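Local coordinates for ABC transporter periplasmic-binding protein YtfQ (Mycobacterium smegmatis, PDB 6HB0) that probably binds a furanose sugar, L-arabinofuranose, outside the membrane and hands it to an ABC transporter for uptake, at residues E46-N51 with E270-A275; V76-F81 with K277-E282; A159-D164 with G187-S192; Q196-F201 with P206-V211; E224-A229 with I237-V242. All coordinates share one frame; numbering follows the deposited sequence.

Interaction 1 of 5, residues E46-N51 with E270-A275; sequences EEAGVN and ELMDLA. With ZN (zinc ion), chain D.
Met-272 fills the contact from the side of helix 269-279 and meets Ala-48 and Val-50. Its CB lies 3.7 Å from Ala-48 CB, the small methyl letting the two backbones come near, with the CA atoms of Ala-48 and Met-272 6.5 Å apart. Beyond CB the methionine turns. CG stands anti to the carbonyl carbon (chi1 -58°), and a further bend at chi2 (-54°) carries the sulfur across to Val-50, whose CB is 4.1 Å from SD. The two side chains pass at a slant, and the flexible thioether can follow the branched surface of valine. No hydrogen bond links the segments.

The next shell completes the apolar setting: Met-272 also touches Ile-41, Ala-44 and Ala-45 of helix 38-48 and Leu-22 of the sheet. Ala-48 O accepts a hydrogen bond from Lys-276 NZ, while Gly-49, at positive phi, closes the helix with a Schellman motif and turns the chain into strand 51-56. On the outer side of the helix Glu-46 points away from the contact, and its OE2 binds a zinc ion at 1.9 Å together with His-318, His-322 and a water; the histidines belong to the C-terminal run that resembles a purification tag. Ala-48 and Met-272 thus join two helices packed on one parallel sheet, as in the alpha/beta lobes of periplasmic binding proteins.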
# COMPACT_ATOMS: atom_id res chain seq x y z
N GLU A 46 16.71 -8.60 -13.01
CA GLU A 46 17.42 -9.83 -13.40
C GLU A 46 16.51 -10.70 -14.28
O GLU A 46 16.90 -11.12 -15.37
CB GLU A 46 17.88 -10.59 -12.19
CG GLU A 46 19.00 -9.95 -11.41
CD GLU A 46 19.21 -10.52 -10.04
OE1 GLU A 46 20.24 -10.23 -9.46
OE2 GLU A 46 18.37 -11.27 -9.50
N GLU A 47 15.27 -10.90 -13.85
CA GLU A 47 14.32 -11.66 -14.68
C GLU A 47 14.04 -11.05 -16.03
O GLU A 47 13.86 -11.78 -17.02
CB GLU A 47 12.99 -11.88 -13.96
CG GLU A 47 12.98 -12.69 -12.65
CD GLU A 47 14.02 -13.80 -12.52
OE1 GLU A 47 13.77 -14.99 -12.25
OE2 GLU A 47 15.21 -13.42 -12.61
N ALA A 48 13.95 -9.73 -16.12
CA ALA A 48 13.65 -9.12 -17.39
C ALA A 48 14.87 -8.85 -18.26
O ALA A 48 14.71 -8.31 -19.35
CB ALA A 48 12.91 -7.78 -17.17
N GLY A 49 16.07 -9.13 -17.79
CA GLY A 49 17.25 -8.80 -18.56
C GLY A 49 17.59 -7.32 -18.59
O GLY A 49 18.25 -6.86 -19.52
N VAL A 50 17.20 -6.59 -17.56
CA VAL A 50 17.47 -5.16 -17.47
C VAL A 50 18.71 -4.94 -16.62
O VAL A 50 18.88 -5.54 -15.58
CB VAL A 50 16.26 -4.41 -16.88
CG1 VAL A 50 16.64 -2.97 -16.60
CG2 VAL A 50 15.08 -4.49 -17.85
N ASN A 51 19.59 -4.07 -17.09
CA ASN A 51 20.76 -3.71 -16.35
C ASN A 51 20.38 -2.56 -15.38
O ASN A 51 20.20 -1.42 -15.80
CB ASN A 51 21.86 -3.31 -17.33
CG ASN A 51 23.09 -2.80 -16.63
OD1 ASN A 51 23.35 -3.18 -15.49
ND2 ASN A 51 23.82 -1.89 -17.28
N GLU A 270 6.16 -5.06 -13.68
CA GLU A 270 5.46 -4.03 -14.46
C GLU A 270 6.39 -2.82 -14.70
O GLU A 270 6.36 -2.21 -15.77
CB GLU A 270 4.09 -3.68 -13.87
CG GLU A 270 4.05 -2.73 -12.69
CD GLU A 270 4.53 -3.37 -11.37
OE1 GLU A 270 5.79 -3.49 -11.24
OE2 GLU A 270 3.70 -3.72 -10.44
N LEU A 271 7.22 -2.47 -13.72
CA LEU A 271 8.23 -1.42 -13.92
C LEU A 271 9.18 -1.79 -15.05
O LEU A 271 9.47 -0.97 -15.93
CB LEU A 271 9.01 -1.21 -12.62
CG LEU A 271 10.22 -0.30 -12.67
CD1 LEU A 271 9.80 1.06 -13.20
CD2 LEU A 271 10.87 -0.20 -11.30
N MET A 272 9.66 -3.03 -15.05
CA MET A 272 10.62 -3.46 -16.10
C MET A 272 9.93 -3.43 -17.47
O MET A 272 10.50 -3.00 -18.44
CB MET A 272 11.19 -4.84 -15.81
CG MET A 272 11.90 -4.91 -14.48
SD MET A 272 13.18 -3.64 -14.27
CE MET A 272 13.04 -3.37 -12.51
N ASP A 273 8.71 -3.91 -17.52
CA ASP A 273 7.94 -3.87 -18.76
C ASP A 273 7.68 -2.44 -19.26
O ASP A 273 7.84 -2.14 -20.44
CB ASP A 273 6.63 -4.61 -18.56
CG ASP A 273 5.79 -4.56 -19.80
OD1 ASP A 273 6.25 -5.08 -20.85
OD2 ASP A 273 4.69 -3.96 -19.75
N LEU A 274 7.28 -1.54 -18.36
CA LEU A 274 7.15 -0.15 -18.70
C LEU A 274 8.46 0.50 -19.12
O LEU A 274 8.47 1.33 -20.01
CB LEU A 274 6.56 0.66 -17.53
CG LEU A 274 5.12 0.29 -17.30
CD1 LEU A 274 4.72 0.60 -15.86
CD2 LEU A 274 4.21 0.95 -18.30
N ALA A 275 9.55 0.15 -18.46
CA ALA A 275 10.84 0.70 -18.84
C ALA A 275 11.17 0.34 -20.30
O ALA A 275 11.58 1.19 -21.10
CB ALA A 275 11.91 0.20 -17.92
ZN ZN D . 18.15 -12.02 -7.82
O HOH W 1 17.44 -11.14 -5.88

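Interaction 2 of 5, residues V76-F81 with K277-E282; sequences VDVIAF and KVAAGE
Val-78 meets Val-278 and Ala-279 where the end of helix 269-279 packs on the parallel sheet of an alpha/beta lobe typical of periplasmic binding proteins. Strand 78-81 runs between strands 21-26 and 103-106, so Val-78 opens an interior strand, and a branched apolar residue suits both the extended backbone and the buried face. From its backbone the CB is directed at the helix and divides into two methyls. CG1, anti to the backbone N (chi1 -175°), reaches Val-278 CG2 at 4.0 Å. CG2, beside the backbone N, goes to Ala-279 CB at 3.8 Å and brushes Val-278 CG2 as well. The fork of Val-78 therefore spans two successive residues of the helix, and the side chains of the two valines cross at about a right angle.

Around this pairing Val-278 also touches Pro-102 and Lys-119, whereas Ala-279 rests on Leu-20. Alanine suits this more open position, since one methyl is enough to meet the strand. Just before the strand, Asp-77 OD2 accepts a hydrogen bond from Thr-21 N and ties the strand's start to its neighbour. Two residues beyond Ala-279, Gly-281 takes up the positive phi that favours glycine, giving a Schellman motif in which Glu-282 N bonds to Lys-277 O at 2.9 Å and Gly-281 N to Val-278 O at 3.1 Å.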
# COMPACT_ATOMS: atom_id res chain seq x y z
N VAL A 76 21.97 6.49 -18.93
CA VAL A 76 21.02 5.38 -18.80
C VAL A 76 19.89 5.59 -19.81
O VAL A 76 19.67 6.70 -20.30
CB VAL A 76 20.45 5.25 -17.38
CG1 VAL A 76 21.55 5.08 -16.34
CG2 VAL A 76 19.58 6.43 -17.04
N ASP A 77 19.17 4.52 -20.12
CA ASP A 77 18.07 4.56 -21.06
C ASP A 77 16.77 5.07 -20.44
O ASP A 77 15.98 5.70 -21.11
CB ASP A 77 17.85 3.17 -21.65
CG ASP A 77 19.10 2.64 -22.41
OD1 ASP A 77 19.63 3.35 -23.28
OD2 ASP A 77 19.56 1.55 -22.10
N VAL A 78 16.58 4.74 -19.17
CA VAL A 78 15.36 5.06 -18.43
C VAL A 78 15.73 5.37 -16.99
O VAL A 78 16.63 4.78 -16.43
CB VAL A 78 14.38 3.85 -18.42
CG1 VAL A 78 13.06 4.21 -17.75
CG2 VAL A 78 14.13 3.37 -19.84
N ILE A 79 15.05 6.34 -16.39
CA ILE A 79 15.26 6.67 -15.00
C ILE A 79 13.91 6.46 -14.29
O ILE A 79 12.85 6.87 -14.78
CB ILE A 79 15.70 8.13 -14.83
CG1 ILE A 79 17.18 8.26 -15.17
CG2 ILE A 79 15.51 8.60 -13.38
CD1 ILE A 79 17.61 9.72 -15.37
N ALA A 80 13.96 5.78 -13.16
CA ALA A 80 12.81 5.66 -12.32
C ALA A 80 13.23 6.05 -10.93
O ALA A 80 14.38 5.85 -10.54
CB ALA A 80 12.27 4.24 -12.36
N PHE A 81 12.30 6.63 -10.20
CA PHE A 81 12.55 6.87 -8.80
C PHE A 81 11.27 6.94 -8.01
O PHE A 81 10.19 7.11 -8.55
CB PHE A 81 13.38 8.14 -8.59
CG PHE A 81 12.70 9.43 -8.96
CD1 PHE A 81 12.58 9.82 -10.28
CD2 PHE A 81 12.29 10.33 -7.96
CE1 PHE A 81 12.02 11.01 -10.63
CE2 PHE A 81 11.72 11.53 -8.30
CZ PHE A 81 11.56 11.86 -9.64
N LYS A 277 8.95 -0.33 -22.66
CA LYS A 277 8.04 0.39 -23.52
C LYS A 277 8.49 1.83 -23.71
O LYS A 277 8.54 2.31 -24.85
CB LYS A 277 6.62 0.36 -22.96
CG LYS A 277 6.00 -1.00 -23.08
CD LYS A 277 4.59 -0.99 -22.54
CE LYS A 277 3.93 -2.35 -22.78
NZ LYS A 277 2.64 -2.26 -22.06
N VAL A 278 8.82 2.52 -22.61
CA VAL A 278 9.15 3.93 -22.75
C VAL A 278 10.52 4.10 -23.47
O VAL A 278 10.71 5.05 -24.20
CB VAL A 278 9.07 4.72 -21.42
CG1 VAL A 278 7.66 4.67 -20.89
CG2 VAL A 278 10.07 4.24 -20.41
N ALA A 279 11.45 3.18 -23.29
CA ALA A 279 12.71 3.26 -23.99
C ALA A 279 12.52 3.10 -25.52
O ALA A 279 13.22 3.70 -26.31
CB ALA A 279 13.68 2.21 -23.48
N ALA A 280 11.53 2.32 -25.90
CA ALA A 280 11.19 2.13 -27.30
C ALA A 280 10.28 3.24 -27.86
O ALA A 280 9.97 3.20 -29.04
CB ALA A 280 10.53 0.75 -27.49
N GLY A 281 9.87 4.22 -27.06
CA GLY A 281 8.99 5.28 -27.53
C GLY A 281 7.55 4.82 -27.61
O GLY A 281 6.74 5.47 -28.24
N GLU A 282 7.19 3.73 -26.96
CA GLU A 282 5.77 3.32 -26.97
C GLU A 282 5.02 4.19 -25.98
O GLU A 282 5.47 4.29 -24.86
CB GLU A 282 5.62 1.85 -26.62
CG GLU A 282 4.16 1.43 -26.58
CD GLU A 282 3.99 0.00 -26.11
OE1 GLU A 282 4.95 -0.81 -26.23
OE2 GLU A 282 2.88 -0.30 -25.61

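Interaction 3 of 5, residues A159-D164 with G187-S192; sequences ADPAID and GDFTRS. With ZN (zinc ion), chain I.
Apolar packing joins the segments through Phe-189, whose ring end meets Ala-159, Pro-161 and Ala-162 at the start of helix 160-173. Its CZ lies 4.1 Å from Pro-161 CG, approached obliquely, and 4.2 Å from Ala-162 CB. Ala-159 CB comes to the ring edge at CE2, 4.2 Å away. Two alanine methyls and a compact proline let the ring end come up to the helix start, and proline fits a first turn because it has no N-H to give.

Of the hydrogen bonds, Thr-190 N to Gly-187 O (3.1 Å) closes a type I' turn, with Asp-188 and Phe-189 at positive phi, that shapes the backbone carrying Phe-189; Thr-190 OG1 caps the next helix at Gly-193 N.

Metal bonds occupy another side of the first helix. Asp-160 OD1 (2.2 Å) and Asp-164 OD2 (2.1 Å), one turn apart, bind a zinc ion with three waters, two of which also donate to the second oxygens of these carboxylates.

The loops carrying Phe-189 and Ala-159 follow neighbouring strands 179-186 and 148-154. Phe-189 reaches from the loop before helix 191-204 to helix 160-173 and touches Met-218 of helix 216-228; Pro-161 touches Phe-126 of helix 126-140.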
# COMPACT_ATOMS: atom_id res chain seq x y z
N ALA A 159 -1.14 11.50 8.21
CA ALA A 159 -0.39 10.61 7.31
C ALA A 159 -1.21 10.35 6.07
O ALA A 159 -2.43 10.22 6.16
CB ALA A 159 -0.04 9.29 7.98
N ASP A 160 -0.57 10.34 4.91
CA ASP A 160 -1.29 10.25 3.66
C ASP A 160 -2.24 9.04 3.63
O ASP A 160 -3.40 9.20 3.32
CB ASP A 160 -0.29 10.25 2.49
CG ASP A 160 -0.95 10.00 1.18
OD1 ASP A 160 -1.88 10.75 0.86
OD2 ASP A 160 -0.55 9.06 0.47
N PRO A 161 -1.76 7.83 3.98
CA PRO A 161 -2.67 6.67 3.99
C PRO A 161 -3.77 6.76 5.03
O PRO A 161 -4.83 6.19 4.82
CB PRO A 161 -1.76 5.49 4.33
CG PRO A 161 -0.57 6.12 5.00
CD PRO A 161 -0.38 7.43 4.25
N ALA A 162 -3.51 7.44 6.14
CA ALA A 162 -4.57 7.63 7.15
C ALA A 162 -5.73 8.53 6.64
O ALA A 162 -6.90 8.17 6.78
CB ALA A 162 -3.99 8.17 8.45
N ILE A 163 -5.40 9.65 6.03
CA ILE A 163 -6.35 10.58 5.47
C ILE A 163 -7.13 9.87 4.36
O ILE A 163 -8.38 9.93 4.29
CB ILE A 163 -5.65 11.83 4.88
CG1 ILE A 163 -5.05 12.67 6.01
CG2 ILE A 163 -6.57 12.62 3.96
CD1 ILE A 163 -4.31 13.91 5.57
N ASP A 164 -6.41 9.17 3.51
CA ASP A 164 -7.03 8.56 2.35
C ASP A 164 -7.87 7.33 2.69
O ASP A 164 -8.90 7.14 2.09
CB ASP A 164 -5.95 8.13 1.36
CG ASP A 164 -5.36 9.30 0.55
OD1 ASP A 164 -5.82 10.47 0.62
OD2 ASP A 164 -4.42 9.00 -0.21
N GLY A 187 -4.95 5.61 16.29
CA GLY A 187 -4.11 4.67 17.04
C GLY A 187 -2.65 4.65 16.52
O GLY A 187 -1.87 3.73 16.85
N ASP A 188 -2.30 5.61 15.67
CA ASP A 188 -0.93 5.83 15.20
C ASP A 188 -0.28 4.63 14.53
O ASP A 188 0.91 4.46 14.57
CB ASP A 188 -0.06 6.27 16.41
CG ASP A 188 -0.12 7.79 16.62
OD1 ASP A 188 0.03 8.52 15.62
OD2 ASP A 188 -0.28 8.24 17.80
N PHE A 189 -1.11 3.76 13.92
CA PHE A 189 -0.63 2.59 13.23
C PHE A 189 0.12 1.58 14.09
O PHE A 189 0.79 0.71 13.55
CB PHE A 189 0.27 3.00 12.03
CG PHE A 189 -0.48 3.59 10.85
CD1 PHE A 189 -1.63 2.97 10.36
CD2 PHE A 189 -0.01 4.75 10.22
CE1 PHE A 189 -2.28 3.49 9.26
CE2 PHE A 189 -0.68 5.27 9.13
CZ PHE A 189 -1.80 4.62 8.62
N THR A 190 -0.04 1.61 15.42
CA THR A 190 0.68 0.67 16.27
C THR A 190 -0.27 -0.22 17.05
O THR A 190 -1.45 0.13 17.25
CB THR A 190 1.58 1.36 17.31
OG1 THR A 190 0.78 1.96 18.31
CG2 THR A 190 2.47 2.40 16.65
N ARG A 191 0.25 -1.37 17.46
CA ARG A 191 -0.52 -2.33 18.20
C ARG A 191 -0.98 -1.76 19.53
O ARG A 191 -2.17 -1.88 19.90
CB ARG A 191 0.33 -3.59 18.41
CG ARG A 191 -0.47 -4.72 19.03
CD ARG A 191 0.41 -5.94 19.21
NE ARG A 191 -0.40 -7.15 19.39
CZ ARG A 191 -0.43 -8.18 18.55
NH1 ARG A 191 0.28 -8.20 17.42
NH2 ARG A 191 -1.19 -9.22 18.85
N SER A 192 -0.08 -1.10 20.24
CA SER A 192 -0.45 -0.59 21.56
C SER A 192 -1.42 0.59 21.39
O SER A 192 -2.31 0.76 22.21
CB SER A 192 0.77 -0.23 22.40
OG SER A 192 1.37 0.95 21.94
ZN ZN I . -3.12 10.52 -0.90
O HOH W 2 -1.96 9.06 -1.64
O HOH W 3 -4.23 12.39 -0.46
O HOH W 4 -4.45 11.04 -2.66

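Interaction 4 of 5, residues Q196-F201 with P206-V211; sequences QVMEAF and PQIDVV
Met-198 and Ile-208 give up the largest areas in this contact and meet end to end, Met-198 CE lying 4.1 Å from Ile-208 CD1. The methionine leaves helix 191-204 with CG anti to the backbone N (chi1 -169°) and bends at chi2 (68°), which swings its thioether toward the chain that leads into strand 210-213. There CE also packs on Val-211 CG1 at 3.7 Å, with SD close by at 3.8 Å from the same methyl, the two side chains passing at a slant. A long unbranched residue is well suited to bridge from a helix to two separate points.

Ile-208 CD1 also reaches Phe-201 CB at 4.0 Å and Phe-201 O at 3.7 Å. The phenylalanine thus offers its CB and backbone, while its ring turns to Val-151 and Leu-153 of the neighbouring strand and carries Val-197 CG1 over one face.

Met-198 also touches Ala-222, Ala-225 and Ile-226 of helix 216-228, so it lies between two helices and the sheet. The side-chain contacts are made by carbon and sulfur, the carbonyl O of Phe-201 is merely packed against a methyl, and no hydrogen bond joins the segments; shape and exclusion of water therefore hold helix 191-204 against the strand it precedes.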
# COMPACT_ATOMS: atom_id res chain seq x y z
N GLN A 196 -5.21 0.57 22.99
CA GLN A 196 -5.59 1.67 23.90
C GLN A 196 -6.86 2.39 23.42
O GLN A 196 -7.74 2.69 24.22
CB GLN A 196 -4.44 2.64 24.00
CG GLN A 196 -4.74 3.98 24.66
CD GLN A 196 -3.47 4.75 24.95
OE1 GLN A 196 -2.46 4.15 25.33
NE2 GLN A 196 -3.51 6.06 24.80
N VAL A 197 -6.95 2.64 22.11
CA VAL A 197 -8.09 3.33 21.57
C VAL A 197 -9.32 2.43 21.58
O VAL A 197 -10.41 2.89 21.86
CB VAL A 197 -7.82 3.83 20.15
CG1 VAL A 197 -9.10 4.34 19.52
CG2 VAL A 197 -6.74 4.91 20.22
N MET A 198 -9.14 1.15 21.25
CA MET A 198 -10.26 0.24 21.33
C MET A 198 -10.79 0.13 22.78
O MET A 198 -12.01 -0.01 22.98
CB MET A 198 -9.85 -1.16 20.84
CG MET A 198 -11.03 -2.08 20.64
SD MET A 198 -12.07 -1.59 19.30
CE MET A 198 -13.62 -2.39 19.72
N GLU A 199 -9.91 0.15 23.77
CA GLU A 199 -10.38 0.15 25.18
C GLU A 199 -11.26 1.35 25.40
O GLU A 199 -12.34 1.26 25.98
CB GLU A 199 -9.21 0.18 26.20
CG GLU A 199 -8.42 -1.12 26.35
CD GLU A 199 -6.99 -0.90 26.94
OE1 GLU A 199 -6.72 0.21 27.51
OE2 GLU A 199 -6.14 -1.82 26.83
N ALA A 200 -10.81 2.51 24.91
CA ALA A 200 -11.58 3.73 25.07
C ALA A 200 -12.94 3.62 24.38
O ALA A 200 -13.93 4.08 24.90
CB ALA A 200 -10.83 4.91 24.50
N PHE A 201 -12.97 3.04 23.19
CA PHE A 201 -14.20 2.90 22.44
C PHE A 201 -15.19 1.98 23.20
O PHE A 201 -16.39 2.24 23.22
CB PHE A 201 -13.95 2.28 21.06
CG PHE A 201 -13.31 3.18 20.06
CD1 PHE A 201 -13.26 4.56 20.22
CD2 PHE A 201 -12.80 2.65 18.89
CE1 PHE A 201 -12.75 5.38 19.26
CE2 PHE A 201 -12.26 3.47 17.93
CZ PHE A 201 -12.26 4.84 18.10
N PRO A 206 -21.60 1.99 23.79
CA PRO A 206 -22.23 0.77 24.34
C PRO A 206 -22.45 -0.38 23.31
O PRO A 206 -22.42 -1.55 23.66
CB PRO A 206 -23.58 1.27 24.90
CG PRO A 206 -23.76 2.68 24.39
CD PRO A 206 -22.59 3.07 23.53
N GLN A 207 -22.63 -0.02 22.05
CA GLN A 207 -22.94 -0.97 21.02
C GLN A 207 -21.93 -0.78 19.87
O GLN A 207 -21.95 0.23 19.21
CB GLN A 207 -24.41 -0.73 20.59
CG GLN A 207 -24.79 -1.03 19.14
CD GLN A 207 -24.87 -2.51 18.82
OE1 GLN A 207 -24.33 -3.35 19.54
NE2 GLN A 207 -25.55 -2.83 17.72
N ILE A 208 -21.01 -1.72 19.71
CA ILE A 208 -20.04 -1.69 18.61
C ILE A 208 -20.23 -2.94 17.81
O ILE A 208 -20.15 -4.05 18.35
CB ILE A 208 -18.57 -1.60 19.10
CG1 ILE A 208 -18.36 -0.33 19.94
CG2 ILE A 208 -17.62 -1.63 17.91
CD1 ILE A 208 -17.00 -0.27 20.62
N ASP A 209 -20.50 -2.78 16.54
CA ASP A 209 -20.68 -3.93 15.66
C ASP A 209 -19.41 -4.28 14.89
O ASP A 209 -19.06 -5.43 14.76
CB ASP A 209 -21.83 -3.63 14.73
CG ASP A 209 -23.16 -3.38 15.54
OD1 ASP A 209 -23.65 -4.35 16.17
OD2 ASP A 209 -23.62 -2.21 15.64
N VAL A 210 -18.69 -3.26 14.43
CA VAL A 210 -17.55 -3.45 13.55
C VAL A 210 -16.46 -2.48 13.92
O VAL A 210 -16.77 -1.32 14.21
CB VAL A 210 -17.93 -3.15 12.10
CG1 VAL A 210 -16.70 -3.35 11.20
CG2 VAL A 210 -19.06 -4.04 11.63
N VAL A 211 -15.22 -2.95 13.92
CA VAL A 211 -14.06 -2.06 13.89
C VAL A 211 -13.39 -2.06 12.53
O VAL A 211 -13.17 -3.09 11.93
CB VAL A 211 -13.10 -2.14 15.11
CG1 VAL A 211 -13.48 -3.20 16.11
CG2 VAL A 211 -11.61 -1.94 14.78

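Interaction 5 of 5, residues E224-A229 with I237-V242; sequences EAIEAA and IKIVAV
Ile-226 meets Ile-237 and Ile-239 with no ring or amide plane between them; the flat groups of the helical segment, the carboxylates of Glu-224 and Glu-227, are turned elsewhere. Glu-224 OE2 is held by a salt bridge with Arg-191 and Glu-227 OE2 by one with Lys-256, while the aliphatic face of the helix is left to the sheet.

On that face CD1 of Ile-226 makes the closest approaches. It lies 4.0 Å from Ile-237 CG2 and 4.1 Å from Ile-239 CD1, so it sits against both. The two approaches differ. Ile-226 and Ile-239 point at each other, tip to tip, CD1 against CD1, whereas Ile-237 is met at a slant on its CG2 branch, with its CB also 4.1 Å from Ile-226 CD1. Ile-226 owes its reach to an extended chain, CG1 being anti to the carbonyl carbon (chi1 -68°) and CD1 continuing outward at chi2 165°. Ile-237 and Ile-239 are two residues apart along the chain, so their side chains leave the same side of the backbone, toward the helix, while Lys-238 points the other way. Beta-branched Ile-239 suits the strand, Ile-237 stands in extended conformation just before it, and the same long apolar residue suits the buried helix face at Ile-226.

Beyond the segments Ile-237 and Ile-239 both touch Val-211 of the adjacent strand. Helix 216-228 here lies against the strand that follows it, in a beta-alpha-beta crossover formed by strand 210-213, helix 216-228 and strand 238-242, the repeating unit of periplasmic binding protein lobes.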
# COMPACT_ATOMS: atom_id res chain seq x y z
N GLU A 224 -7.08 -7.71 20.95
CA GLU A 224 -6.72 -7.97 22.35
C GLU A 224 -7.56 -7.20 23.32
O GLU A 224 -7.85 -7.71 24.39
CB GLU A 224 -5.27 -7.62 22.60
CG GLU A 224 -4.29 -8.56 21.95
CD GLU A 224 -2.83 -8.15 22.19
OE1 GLU A 224 -2.55 -7.33 23.11
OE2 GLU A 224 -1.95 -8.65 21.44
N ALA A 225 -7.96 -5.97 22.98
CA ALA A 225 -8.81 -5.18 23.88
C ALA A 225 -10.19 -5.81 23.96
O ALA A 225 -10.81 -5.85 25.03
CB ALA A 225 -8.93 -3.74 23.42
N ILE A 226 -10.66 -6.30 22.83
CA ILE A 226 -11.96 -6.92 22.75
C ILE A 226 -11.96 -8.18 23.59
O ILE A 226 -12.92 -8.41 24.35
CB ILE A 226 -12.35 -7.22 21.27
CG1 ILE A 226 -12.58 -5.91 20.56
CG2 ILE A 226 -13.68 -7.98 21.18
CD1 ILE A 226 -12.62 -6.00 19.07
N GLU A 227 -10.91 -8.99 23.48
CA GLU A 227 -10.75 -10.16 24.30
C GLU A 227 -10.68 -9.81 25.80
O GLU A 227 -11.32 -10.45 26.62
CB GLU A 227 -9.52 -10.97 23.86
CG GLU A 227 -9.77 -11.77 22.60
CD GLU A 227 -8.55 -12.45 21.96
OE1 GLU A 227 -7.39 -12.00 22.08
OE2 GLU A 227 -8.77 -13.43 21.24
N ALA A 228 -9.91 -8.78 26.16
CA ALA A 228 -9.77 -8.44 27.58
C ALA A 228 -11.12 -8.01 28.17
O ALA A 228 -11.39 -8.26 29.33
CB ALA A 228 -8.71 -7.37 27.78
N ALA A 229 -11.97 -7.40 27.35
CA ALA A 229 -13.31 -7.03 27.77
C ALA A 229 -14.26 -8.22 27.82
O ALA A 229 -15.47 -8.03 27.98
CB ALA A 229 -13.87 -5.96 26.84
N ILE A 237 -17.81 -8.61 17.85
CA ILE A 237 -17.39 -7.39 17.17
C ILE A 237 -16.52 -7.86 16.02
O ILE A 237 -15.50 -8.53 16.23
CB ILE A 237 -16.58 -6.46 18.09
CG1 ILE A 237 -17.45 -5.98 19.26
CG2 ILE A 237 -16.07 -5.27 17.29
CD1 ILE A 237 -16.76 -5.08 20.29
N LYS A 238 -16.93 -7.53 14.82
CA LYS A 238 -16.23 -7.89 13.62
C LYS A 238 -15.11 -6.86 13.36
O LYS A 238 -15.20 -5.70 13.77
CB LYS A 238 -17.21 -7.92 12.48
CG LYS A 238 -18.23 -9.05 12.63
CD LYS A 238 -18.95 -9.35 11.32
CE LYS A 238 -19.92 -10.53 11.43
NZ LYS A 238 -19.78 -11.38 12.65
N ILE A 239 -14.05 -7.32 12.71
CA ILE A 239 -12.89 -6.48 12.45
C ILE A 239 -12.57 -6.56 10.96
O ILE A 239 -12.41 -7.68 10.39
CB ILE A 239 -11.69 -6.95 13.25
CG1 ILE A 239 -11.96 -6.79 14.73
CG2 ILE A 239 -10.47 -6.13 12.87
CD1 ILE A 239 -10.89 -7.36 15.61
N VAL A 240 -12.55 -5.41 10.32
CA VAL A 240 -12.10 -5.32 8.93
C VAL A 240 -10.84 -4.44 8.96
O VAL A 240 -10.84 -3.38 9.62
CB VAL A 240 -13.18 -4.80 7.98
CG1 VAL A 240 -13.80 -3.49 8.44
CG2 VAL A 240 -12.65 -4.63 6.56
N ALA A 241 -9.76 -4.91 8.32
CA ALA A 241 -8.45 -4.21 8.40
C ALA A 241 -7.78 -4.08 7.08
O ALA A 241 -8.08 -4.78 6.14
CB ALA A 241 -7.55 -4.89 9.39
N VAL A 242 -6.85 -3.14 6.99
CA VAL A 242 -5.96 -3.03 5.86
C VAL A 242 -4.62 -3.66 6.19
O VAL A 242 -4.14 -3.54 7.30
CB VAL A 242 -5.78 -1.56 5.49
CG1 VAL A 242 -4.91 -1.42 4.25
CG2 VAL A 242 -7.14 -0.89 5.29

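Overall arrangement
The five contacts fall into two groups on opposite sides of the chain's centre, consistent with the two lobes of a periplasmic binding protein. Interactions 1 and 2, centres about 10 Å apart, share helix 269-279 and hold it to helix 38-48 and to strand 78-81 of the parallel sheet. Interactions 3, 4 and 5 follow in series, nested within the loops closed by the first two. Interactions 3 and 4 share helix 191-204, the Arg-191 to Glu-224 salt bridge ties 3 to 5, and 4 and 5, centres about 8 Å apart, adjoin through strands 210-213 and 238-242. Helix 269-279 falls between strands 259-263 and 292-295 of the second sheet, so the chain passes between the lobes more than once.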